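Side-chain contacts in DUF3863 domain-containing protein (Parabacteroides distasonis, PDB 3LM3), which is of unknown function but is probably a glycoside hydrolase or a carbohydrate deacetylase: residues 81-85 with 86-90; 96-99 with 100-104; 157-161 with 162-166; 261-264 with 265-268. All coordinates share one frame; numbering follows the deposited sequence. Where two conformers were deposited one is given.

All four contacts are local ones, each made along a helix or round its end, and they follow one another along the chain. Contacts 1 and 2 share helix 86-102: contact 1 starts it and contact 2 finishes it, their centres 18 Å apart and their nearest atoms about 6 Å. Contact 3 closes helix 154-163, with its centre 24 Å from that of contact 2. Contact 4, in the middle of helix 255-277, lies across the chain's centre from contact 3, centre to centre 34 Å. No active site is established; a bound di(hydroxyethyl)ether lies about 14 Å from the side chain of Glu261 in contact 4.

Contact 1: 81-85 with 86-90; sequences LEDGR and KNYRE
A chi1 of -159° swings the Asp83 carboxylate away from its own amide, and a chi1 of -73° turns the Tyr88 ring back along the helix to meet it. The two groups are inclined at 53°, and the touch centres on Tyr88 CD2: Asp83 OD1 is 3.6 Å from it. The carboxylate is also gripped side-on by Arg85, with NE to Asp83 OD1 at 2.9 Å and NH2 to Asp83 OD2 at 2.8 Å, both oxygens near the guanidinium plane. Asp83 OD1 takes a second bond, from the backbone N of Arg85 (3.0 Å), which makes an Asx turn. This turn links helix 78-82 to helix 86-102 and places Arg85 at the N-cap of the latter, where its carbonyl O receives Arg89 N at 3.0 Å. An alanine in place of Asp83 would probably leave the Arg85 guanidinium free to turn and the Arg85 amide without its acceptor in the turn. On the solvent side two waters join Gly84 O to the Arg89 guanidinium, one accepting from NE and the other from NH2, both at the edge of that group. Deeper in, Tyr88 OH bonds to Arg30 O and Asn87 ND2 to His51 O, while the Asn87 amide nitrogen also lies over one face of the Tyr88 ring.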
loop_
_atom_site.group_PDB
_atom_site.type_symbol
_atom_site.label_atom_id
_atom_site.label_comp_id
_atom_site.label_asym_id
_atom_site.label_seq_id
_atom_site.Cartn_x
_atom_site.Cartn_y
_atom_site.Cartn_z
ATOM N N LEU A 81 -13.792 16.542 -2.991
ATOM C CA LEU A 81 -15.133 16.327 -2.431
ATOM C C LEU A 81 -15.980 17.581 -2.443
ATOM O O LEU A 81 -17.188 17.521 -2.633
ATOM C CB LEU A 81 -15.079 15.855 -0.970
ATOM C CG LEU A 81 -14.662 14.419 -0.773
ATOM C CD1 LEU A 81 -14.533 14.168 0.743
ATOM C CD2 LEU A 81 -15.630 13.460 -1.490
ATOM N N GLU A 82 -15.339 18.725 -2.215
ATOM C CA GLU A 82 -16.065 19.986 -2.004
ATOM C C GLU A 82 -16.186 20.885 -3.213
ATOM O O GLU A 82 -17.028 21.802 -3.202
ATOM C CB GLU A 82 -15.413 20.751 -0.856
ATOM C CG GLU A 82 -15.628 20.118 0.499
ATOM C CD GLU A 82 -15.039 20.925 1.643
ATOM O OE1 GLU A 82 -13.976 21.562 1.469
ATOM O OE2 GLU A 82 -15.634 20.886 2.744
ATOM N N ASP A 83 -15.412 20.629 -4.260
ATOM C CA ASP A 83 -15.352 21.557 -5.380
ATOM C C ASP A 83 -16.689 21.629 -6.106
ATOM O O ASP A 83 -17.245 20.607 -6.496
ATOM C CB ASP A 83 -14.266 21.137 -6.350
ATOM C CG ASP A 83 -13.826 22.285 -7.225
ATOM O OD1 ASP A 83 -14.530 22.623 -8.196
ATOM O OD2 ASP A 83 -12.792 22.909 -6.886
ATOM N N GLY A 84 -17.184 22.847 -6.313
ATOM C CA GLY A 84 -18.488 23.062 -6.908
ATOM C C GLY A 84 -18.492 23.149 -8.416
ATOM O O GLY A 84 -19.561 23.324 -9.014
ATOM N N ARG A 85 -17.323 23.082 -9.037
ATOM C CA ARG A 85 -17.241 23.157 -10.505
ATOM C C ARG A 85 -17.801 21.922 -11.206
ATOM O O ARG A 85 -17.846 20.827 -10.664
ATOM C CB ARG A 85 -15.832 23.500 -10.986
ATOM C CG ARG A 85 -15.453 24.934 -10.606
ATOM C CD ARG A 85 -13.986 25.224 -10.880
ATOM N NE ARG A 85 -13.150 24.579 -9.865
ATOM C CZ ARG A 85 -11.846 24.775 -9.733
ATOM N NH1 ARG A 85 -11.203 25.557 -10.598
ATOM N NH2 ARG A 85 -11.181 24.167 -8.770
ATOM N N LYS A 86 -18.263 22.120 -12.422
ATOM C CA LYS A 86 -19.069 21.126 -13.102
ATOM C C LYS A 86 -18.363 19.772 -13.254
ATOM O O LYS A 86 -18.982 18.712 -13.056
ATOM C CB LYS A 86 -19.487 21.668 -14.462
ATOM C CG LYS A 86 -20.203 20.673 -15.342
ATOM C CD LYS A 86 -20.743 21.345 -16.601
ATOM C CE LYS A 86 -21.350 20.312 -17.533
ATOM N NZ LYS A 86 -22.022 20.914 -18.707
ATOM N N ASN A 87 -17.066 19.776 -13.568
ATOM C CA ASN A 87 -16.338 18.514 -13.705
ATOM C C ASN A 87 -16.341 17.691 -12.424
ATOM O O ASN A 87 -16.587 16.477 -12.451
ATOM C CB ASN A 87 -14.914 18.694 -14.240
ATOM C CG ASN A 87 -14.021 19.510 -13.334
ATOM O OD1 ASN A 87 -14.414 20.573 -12.823
ATOM N ND2 ASN A 87 -12.787 19.057 -13.190
ATOM N N TYR A 88 -16.068 18.348 -11.300
ATOM C CA TYR A 88 -16.037 17.638 -10.027
ATOM C C TYR A 88 -17.419 17.197 -9.630
ATOM O O TYR A 88 -17.576 16.106 -9.106
ATOM C CB TYR A 88 -15.330 18.426 -8.932
ATOM C CG TYR A 88 -13.843 18.433 -9.186
ATOM C CD1 TYR A 88 -13.076 17.289 -9.031
ATOM C CD2 TYR A 88 -13.205 19.569 -9.665
ATOM C CE1 TYR A 88 -11.712 17.271 -9.299
ATOM C CE2 TYR A 88 -11.852 19.556 -9.940
ATOM C CZ TYR A 88 -11.104 18.429 -9.756
ATOM O OH TYR A 88 -9.745 18.403 -10.040
ATOM N N ARG A 89 -18.434 17.992 -9.906
ATOM C CA ARG A 89 -19.810 17.570 -9.615
ATOM C C ARG A 89 -20.175 16.320 -10.434
ATOM O O ARG A 89 -20.731 15.353 -9.885
ATOM C CB ARG A 89 -20.803 18.699 -9.871
ATOM C CG ARG A 89 -22.237 18.334 -9.538
ATOM C CD ARG A 89 -23.117 19.583 -9.425
ATOM N NE ARG A 89 -22.749 20.615 -10.406
ATOM C CZ ARG A 89 -22.905 20.489 -11.722
ATOM N NH1 ARG A 89 -23.414 19.366 -12.229
ATOM N NH2 ARG A 89 -22.549 21.481 -12.532
ATOM N N GLU A 90 -19.849 16.340 -11.725
ATOM C CA GLU A 90 -20.111 15.212 -12.625
ATOM C C GLU A 90 -19.369 13.957 -12.199
ATOM O O GLU A 90 -19.907 12.844 -12.228
ATOM C CB GLU A 90 -19.733 15.546 -14.076
ATOM C CG GLU A 90 -20.630 16.572 -14.751
ATOM C CD GLU A 90 -20.162 16.930 -16.167
ATOM O OE1 GLU A 90 -18.951 16.827 -16.503
ATOM O OE2 GLU A 90 -21.013 17.345 -16.957
HETATM O O HOH W 1 -21.908 22.452 -8.165
HETATM O O HOH W 2 -21.200 23.589 -11.177
#

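Contact 2: 96-99 with 100-104; sequences VECQ and KKYGD
The last turns of helix 86-102 are held by Lys100 N to Val96 O, Lys101 N to Glu97 O and Tyr102 N to Cys98 O, after which Gly103 N makes only weak bonds, to Cys98 O and Gln99 O. On the inner side Cys98 faces Tyr102 at the ring's edge. Its SG lies 5.2 Å from the ring centroid, 85° off the ring normal, a sulfur-aromatic contact, and Cys98 CB comes in near the ring plane, 3.9 Å from Tyr102 CD2. The same CB meets Asp104 OD2 at 3.3 Å. That carboxylate is held from elsewhere: Trp74 NE1 bonds to OD2, while OD1 takes Leu72 N and a salt bridge from Arg60, whose charge also makes a cation-pi contact with Tyr102. One face of the Tyr102 ring carries Lys101 CG, centred 4.0 Å above its plane. With chi1 at -172°, Gln99 CG stands opposite its backbone N and comes to 3.3 Å from Asp104 O; a bend at chi2 then directs the amide so that NE2 donates to a water that in turn donates to the same carbonyl. Gln99 CA adds a CA-H...O contact to it. Further back, Val96 and Lys100 run alongside one another, CG1 to CE 3.8 Å. Gly103, with a phi of 77°, is the glycine of positive phi often found just past a helix C-terminus; here it turns the chain into strand 105-108, which pairs in parallel with strand 73-76, completing the beta-alpha-beta crossover.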
loop_
_atom_site.group_PDB
_atom_site.type_symbol
_atom_site.label_atom_id
_atom_site.label_comp_id
_atom_site.label_asym_id
_atom_site.label_seq_id
_atom_site.Cartn_x
_atom_site.Cartn_y
_atom_site.Cartn_z
ATOM N N VAL A 96 -21.035 8.012 -7.420
ATOM C CA VAL A 96 -22.205 7.533 -6.677
ATOM C C VAL A 96 -22.958 6.446 -7.482
ATOM O O VAL A 96 -23.366 5.412 -6.935
ATOM C CB VAL A 96 -23.132 8.672 -6.295
ATOM C CG1 VAL A 96 -24.442 8.121 -5.681
ATOM C CG2 VAL A 96 -22.441 9.628 -5.291
ATOM N N GLU A 97 -23.119 6.672 -8.778
ATOM C CA GLU A 97 -23.714 5.667 -9.681
ATOM C C GLU A 97 -22.913 4.380 -9.610
ATOM O O GLU A 97 -23.474 3.302 -9.646
ATOM C CB GLU A 97 -23.763 6.191 -11.106
ATOM C CG GLU A 97 -24.795 7.299 -11.343
ATOM C CD GLU A 97 -24.636 8.109 -12.645
ATOM O OE1 GLU A 97 -23.713 7.894 -13.449
ATOM O OE2 GLU A 97 -25.469 9.019 -12.864
ATOM N N CYS A 98 -21.584 4.481 -9.552
ATOM C CA CYS A 98 -20.722 3.278 -9.465
ATOM C C CYS A 98 -20.859 2.535 -8.131
ATOM O O CYS A 98 -20.805 1.310 -8.072
ATOM C CB CYS A 98 -19.262 3.676 -9.671
ATOM S SG CYS A 98 -18.847 4.150 -11.356
ATOM N N GLN A 99 -21.020 3.281 -7.048
ATOM C CA GLN A 99 -21.256 2.670 -5.754
ATOM C C GLN A 99 -22.523 1.795 -5.847
ATOM O O GLN A 99 -22.535 0.652 -5.392
ATOM C CB GLN A 99 -21.363 3.746 -4.674
ATOM C CG GLN A 99 -21.427 3.242 -3.260
ATOM C CD GLN A 99 -22.750 2.615 -2.888
ATOM O OE1 GLN A 99 -23.813 3.073 -3.324
ATOM N NE2 GLN A 99 -22.701 1.601 -2.022
ATOM N N LYS A 100 -23.573 2.341 -6.441
ATOM C CA LYS A 100 -24.855 1.640 -6.560
ATOM C C LYS A 100 -24.789 0.464 -7.538
ATOM O O LYS A 100 -25.342 -0.626 -7.269
ATOM C CB LYS A 100 -25.930 2.655 -6.977
ATOM C CG LYS A 100 -26.226 3.666 -5.886
ATOM C CD LYS A 100 -27.227 4.723 -6.346
ATOM C CE LYS A 100 -27.395 5.829 -5.288
ATOM N NZ LYS A 100 -28.172 6.993 -5.832
ATOM N N LYS A 101 -24.117 0.666 -8.664
ATOM C CA LYS A 101 -24.104 -0.331 -9.733
ATOM C C LYS A 101 -23.155 -1.486 -9.474
ATOM O O LYS A 101 -23.500 -2.642 -9.743
ATOM C CB LYS A 101 -23.754 0.326 -11.061
ATOM C CG LYS A 101 -23.811 -0.633 -12.243
ATOM C CD LYS A 101 -23.547 0.073 -13.566
ATOM C CE LYS A 101 -24.756 0.824 -14.041
ATOM N NZ LYS A 101 -25.893 -0.101 -14.253
ATOM N N TYR A 102 -21.962 -1.161 -8.978
ATOM C CA TYR A 102 -20.884 -2.133 -8.851
ATOM C C TYR A 102 -20.555 -2.495 -7.419
ATOM O O TYR A 102 -19.815 -3.465 -7.169
ATOM C CB TYR A 102 -19.575 -1.583 -9.492
ATOM C CG TYR A 102 -19.678 -1.217 -10.935
ATOM C CD1 TYR A 102 -19.856 -2.174 -11.907
ATOM C CD2 TYR A 102 -19.617 0.107 -11.322
ATOM C CE1 TYR A 102 -19.950 -1.801 -13.241
ATOM C CE2 TYR A 102 -19.704 0.480 -12.637
ATOM C CZ TYR A 102 -19.879 -0.474 -13.604
ATOM O OH TYR A 102 -20.020 -0.131 -14.941
ATOM N N GLY A 103 -21.007 -1.682 -6.473
ATOM C CA GLY A 103 -20.572 -1.843 -5.093
ATOM C C GLY A 103 -19.161 -1.295 -4.888
ATOM O O GLY A 103 -18.442 -1.707 -3.954
ATOM N N ASP A 104 -18.750 -0.344 -5.725
ATOM C CA ASP A 104 -17.485 0.354 -5.471
ATOM C C ASP A 104 -17.599 1.052 -4.111
ATOM O O ASP A 104 -18.684 1.431 -3.693
ATOM C CB ASP A 104 -17.159 1.397 -6.544
ATOM C CG ASP A 104 -16.773 0.795 -7.890
ATOM O OD1 ASP A 104 -16.406 -0.405 -7.930
ATOM O OD2 ASP A 104 -16.832 1.586 -8.864
HETATM O O HOH W 3 -20.055 0.113 -1.567
#

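Contact 3: 157-161 with 162-166; sequences LRYLA and EKENI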
loop_
_atom_site.group_PDB
_atom_site.type_symbol
_atom_site.label_atom_id
_atom_site.label_comp_id
_atom_site.label_asym_id
_atom_site.label_seq_id
_atom_site.Cartn_x
_atom_site.Cartn_y
_atom_site.Cartn_z
ATOM N N LEU A 157 -5.628 6.037 13.436
ATOM C CA LEU A 157 -6.228 4.707 13.281
ATOM C C LEU A 157 -7.114 4.333 14.463
ATOM O O LEU A 157 -8.208 3.782 14.295
ATOM C CB LEU A 157 -5.110 3.697 13.034
ATOM C CG LEU A 157 -4.209 4.045 11.852
ATOM C CD1 LEU A 157 -3.068 3.047 11.709
ATOM C CD2 LEU A 157 -5.029 4.107 10.585
ATOM N N ARG A 158 -6.648 4.633 15.674
ATOM C CA ARG A 158 -7.432 4.537 16.908
ATOM C C ARG A 158 -8.746 5.293 16.765
ATOM O O ARG A 158 -9.828 4.812 17.096
ATOM C CB ARG A 158 -6.588 5.171 18.024
ATOM C CG ARG A 158 -7.203 5.268 19.387
ATOM C CD ARG A 158 -8.121 6.472 19.560
ATOM N NE ARG A 158 -7.595 7.836 19.282
ATOM C CZ ARG A 158 -8.388 8.904 19.379
ATOM N NH1 ARG A 158 -9.681 8.714 19.664
ATOM N NH2 ARG A 158 -7.932 10.147 19.168
ATOM N N TYR A 159 -8.630 6.532 16.309
ATOM C CA TYR A 159 -9.795 7.381 16.150
ATOM C C TYR A 159 -10.806 6.787 15.155
ATOM O O TYR A 159 -12.014 6.775 15.391
ATOM C CB TYR A 159 -9.342 8.781 15.699
ATOM C CG TYR A 159 -10.443 9.771 15.447
ATOM C CD1 TYR A 159 -11.021 9.899 14.183
ATOM C CD2 TYR A 159 -10.884 10.593 16.474
ATOM C CE1 TYR A 159 -12.031 10.822 13.956
ATOM C CE2 TYR A 159 -11.868 11.522 16.256
ATOM C CZ TYR A 159 -12.452 11.633 15.004
ATOM O OH TYR A 159 -13.439 12.605 14.812
ATOM N N LEU A 160 -10.315 6.318 14.019
ATOM C CA LEU A 160 -11.204 5.699 13.027
ATOM C C LEU A 160 -11.947 4.540 13.636
ATOM O O LEU A 160 -13.172 4.457 13.508
ATOM C CB LEU A 160 -10.435 5.200 11.804
ATOM C CG LEU A 160 -9.982 6.301 10.875
ATOM C CD1 LEU A 160 -9.130 5.732 9.714
ATOM C CD2 LEU A 160 -11.151 7.137 10.356
ATOM N N ALA A 161 -11.224 3.655 14.327
ATOM C CA ALA A 161 -11.828 2.455 14.879
ATOM C C ALA A 161 -12.868 2.809 15.936
ATOM O O ALA A 161 -13.988 2.282 15.938
ATOM C CB ALA A 161 -10.748 1.560 15.503
ATOM N N GLU A 162 -12.491 3.680 16.869
ATOM C CA GLU A 162 -13.260 3.904 18.085
ATOM C C GLU A 162 -14.298 4.994 17.928
ATOM O O GLU A 162 -15.398 4.902 18.505
ATOM C CB GLU A 162 -12.310 4.171 19.256
ATOM C CG GLU A 162 -11.425 2.920 19.485
ATOM C CD GLU A 162 -10.263 3.041 20.472
ATOM O OE1 GLU A 162 -10.071 4.103 21.122
ATOM O OE2 GLU A 162 -9.506 2.024 20.575
ATOM N N LYS A 163 -14.006 6.017 17.133
ATOM C CA LYS A 163 -14.946 7.121 16.978
ATOM C C LYS A 163 -15.775 7.095 15.703
ATOM O O LYS A 163 -16.886 7.661 15.667
ATOM C CB LYS A 163 -14.242 8.451 17.184
ATOM C CG LYS A 163 -13.734 8.539 18.594
ATOM C CD LYS A 163 -12.906 9.724 18.877
ATOM C CE LYS A 163 -12.803 9.954 20.385
ATOM N NZ LYS A 163 -11.740 10.931 20.750
ATOM N N GLU A 164 -15.264 6.461 14.647
ATOM C CA GLU A 164 -15.995 6.350 13.379
ATOM C C GLU A 164 -16.446 4.940 13.031
ATOM O O GLU A 164 -17.108 4.730 12.008
ATOM C CB GLU A 164 -15.184 6.982 12.229
ATOM C CG GLU A 164 -15.005 8.492 12.373
ATOM C CD GLU A 164 -16.284 9.305 12.130
ATOM O OE1 GLU A 164 -17.377 8.766 11.893
ATOM O OE2 GLU A 164 -16.198 10.545 12.196
ATOM N N ASN A 165 -16.099 3.962 13.873
ATOM C CA ASN A 165 -16.433 2.576 13.616
ATOM C C ASN A 165 -15.995 2.139 12.211
ATOM O O ASN A 165 -16.728 1.435 11.480
ATOM C CB ASN A 165 -17.941 2.352 13.843
ATOM C CG ASN A 165 -18.314 0.890 13.956
ATOM O OD1 ASN A 165 -17.525 0.044 14.397
ATOM N ND2 ASN A 165 -19.554 0.586 13.579
ATOM N N ILE A 166 -14.778 2.563 11.826
ATOM C CA ILE A 166 -14.144 2.167 10.561
ATOM C C ILE A 166 -12.885 1.436 10.948
ATOM O O ILE A 166 -12.099 1.947 11.729
ATOM C CB ILE A 166 -13.870 3.365 9.656
ATOM C CG1 ILE A 166 -15.193 3.874 9.082
ATOM C CG2 ILE A 166 -12.843 2.976 8.554
ATOM C CD1 ILE A 166 -15.072 5.221 8.358
HETATM O O HOH W 4 -10.894 6.463 21.130
HETATM O O HOH W 5 -15.908 1.090 17.258
#
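Tyr159 and Lys163 meet one turn apart, the lysine chain crossing the ring at about a right angle. Lys163 CB sits over the ring face, 4.1 Å from its centroid, as a CH-pi contact, and in the conformer given CD comes closer, 3.3 Å from Tyr159 CD2 and CE2. Glu164 runs beside the ring, its CG near Tyr159 CE1; both polar ends converge on Ser128 of helix 120-138, and Glu164 also forms a salt bridge to Arg143. An alanine at Tyr159 would probably take the flat surface from under Lys163 and leave the Ser128 hydroxyl without one of its mates. The tight part lies beyond: Ile166 N reaches Leu160 O at 3.0 Å in a nearly straight bond (175°), coming from above the carbonyl plane, and Ala161 CA touches Ile166 O at 3.2 Å. Asn165, of positive phi, turns the chain there. Leu160 then packs on Met127 and Ala169, and Ile166 on Ile131, between helix 120-138 and strand 168-172 of this beta-alpha-beta unit. The outer side is looser. In the conformer given, Arg158 bends at chi2 (-82°), so that CD lies 3.4 Å from Glu162 OE1, yet their charged atoms do not touch; a water links them instead, 2.9 Å from Arg158 NH1 and donating to Glu162 OE1. Two conformers each for Arg158 and Lys163 make the closeness of their nitrogens doubtful. Arg158 thus pairs directly with Asp155 and reaches Glu162 through a water, while the packed side adds the held polar ends of Tyr159 and Glu164 to backbone bonds and apolar contact.

Contact 4: 261-264 with 265-268; sequences EVMH and TEAI
In the middle of helix 255-277, Thr265 folds its hydroxyl back onto the preceding turn and bonds to Glu261 O, a common way for threonine to satisfy itself within a helix. A chi1 of -59° sets OG1 beside the backbone N, and from there it donates to Glu261 O at 3.0 Å. Thr265 N reaches the same oxygen at 2.9 Å from the opposite face of the carbonyl plane, so one acceptor is gripped by two donors. The Glu261 chain, bent at chi2 (59°), carries OE2 to 3.2 Å from Thr265 OG1, at an angle too poor for a hydrogen bond; OE1 bonds to Ser348, while OE2 lies close to the like-charged Asp221 carboxylate. On another side of the helix, Met263, present as selenomethionine, and Glu266 lie alongside each other with CE 3.3 Å from Glu266 OE1. The Glu266 carboxylate reaches helix 296-313, where OE1 is hydrogen-bonded to Thr310 OG1 and OE2 accepts from Trp306 NE1, while Trp306 also packs on Val262 and Met263. Ile268 CG1 rests 3.6 Å from His264 O, and the imidazole NE2 bonds to Glu345 of strand 341-346. Glu261 OE1, His264 NE2 and both Glu266 oxygens are therefore paired with side chains of other elements, while the threonine hydroxyl is satisfied by the helix itself.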
loop_
_atom_site.group_PDB
_atom_site.type_symbol
_atom_site.label_atom_id
_atom_site.label_comp_id
_atom_site.label_asym_id
_atom_site.label_seq_id
_atom_site.Cartn_x
_atom_site.Cartn_y
_atom_site.Cartn_z
ATOM N N GLU A 261 6.672 -6.988 -15.711
ATOM C CA GLU A 261 7.100 -6.712 -14.334
ATOM C C GLU A 261 5.906 -6.722 -13.368
ATOM O O GLU A 261 6.008 -7.214 -12.252
ATOM C CB GLU A 261 7.862 -5.404 -14.280
ATOM C CG GLU A 261 8.245 -4.944 -12.889
ATOM C CD GLU A 261 9.105 -5.882 -12.084
ATOM O OE1 GLU A 261 9.772 -6.778 -12.647
ATOM O OE2 GLU A 261 9.123 -5.662 -10.838
ATOM N N VAL A 262 4.763 -6.193 -13.814
ATOM C CA VAL A 262 3.539 -6.220 -12.991
ATOM C C VAL A 262 3.091 -7.663 -12.738
ATOM O O VAL A 262 2.794 -8.017 -11.593
ATOM C CB VAL A 262 2.425 -5.388 -13.637
ATOM C CG1 VAL A 262 1.145 -5.485 -12.834
ATOM C CG2 VAL A 262 2.868 -3.917 -13.710
HETATM N N MSE A 263 3.105 -8.500 -13.774
HETATM C CA MSE A 263 2.748 -9.917 -13.585
HETATM C C MSE A 263 3.711 -10.610 -12.646
HETATM O O MSE A 263 3.288 -11.388 -11.777
HETATM C CB MSE A 263 2.688 -10.657 -14.919
HETATM C CG MSE A 263 1.591 -10.135 -15.872
HETATM SE SE MSE A 263 -0.246 -10.355 -15.274
HETATM C CE MSE A 263 -0.502 -8.566 -14.549
ATOM N N HIS A 264 5.012 -10.353 -12.808
ATOM C CA HIS A 264 6.024 -10.942 -11.943
ATOM C C HIS A 264 5.773 -10.577 -10.478
ATOM O O HIS A 264 5.847 -11.417 -9.574
ATOM C CB HIS A 264 7.414 -10.449 -12.354
ATOM C CG HIS A 264 8.491 -10.817 -11.385
ATOM N ND1 HIS A 264 9.110 -12.044 -11.417
ATOM C CD2 HIS A 264 9.027 -10.139 -10.336
ATOM C CE1 HIS A 264 10.003 -12.098 -10.444
ATOM N NE2 HIS A 264 9.951 -10.968 -9.756
ATOM N N THR A 265 5.495 -9.294 -10.245
ATOM C CA THR A 265 5.262 -8.824 -8.891
ATOM C C THR A 265 4.011 -9.453 -8.318
ATOM O O THR A 265 4.013 -9.899 -7.147
ATOM C CB THR A 265 5.216 -7.304 -8.841
ATOM O OG1 THR A 265 6.462 -6.763 -9.339
ATOM C CG2 THR A 265 4.987 -6.807 -7.430
ATOM N N GLU A 266 2.955 -9.551 -9.123
ATOM C CA GLU A 266 1.761 -10.250 -8.636
ATOM C C GLU A 266 2.026 -11.700 -8.312
ATOM O O GLU A 266 1.468 -12.246 -7.358
ATOM C CB GLU A 266 0.590 -10.131 -9.600
ATOM C CG GLU A 266 0.115 -8.729 -9.748
ATOM C CD GLU A 266 -1.187 -8.640 -10.482
ATOM O OE1 GLU A 266 -1.388 -9.390 -11.491
ATOM O OE2 GLU A 266 -2.033 -7.826 -10.087
ATOM N N ALA A 267 2.896 -12.353 -9.095
ATOM C CA ALA A 267 3.178 -13.772 -8.886
ATOM C C ALA A 267 3.873 -14.051 -7.539
ATOM O O ALA A 267 3.735 -15.141 -6.996
ATOM C CB ALA A 267 3.998 -14.342 -10.038
ATOM N N ILE A 268 4.572 -13.064 -6.982
ATOM C CA ILE A 268 5.115 -13.198 -5.635
ATOM C C ILE A 268 4.010 -13.596 -4.653
ATOM O O ILE A 268 4.201 -14.405 -3.725
ATOM C CB ILE A 268 5.751 -11.875 -5.153
ATOM C CG1 ILE A 268 6.887 -11.451 -6.078
ATOM C CG2 ILE A 268 6.224 -11.936 -3.671
ATOM C CD1 ILE A 268 7.420 -10.003 -5.767
#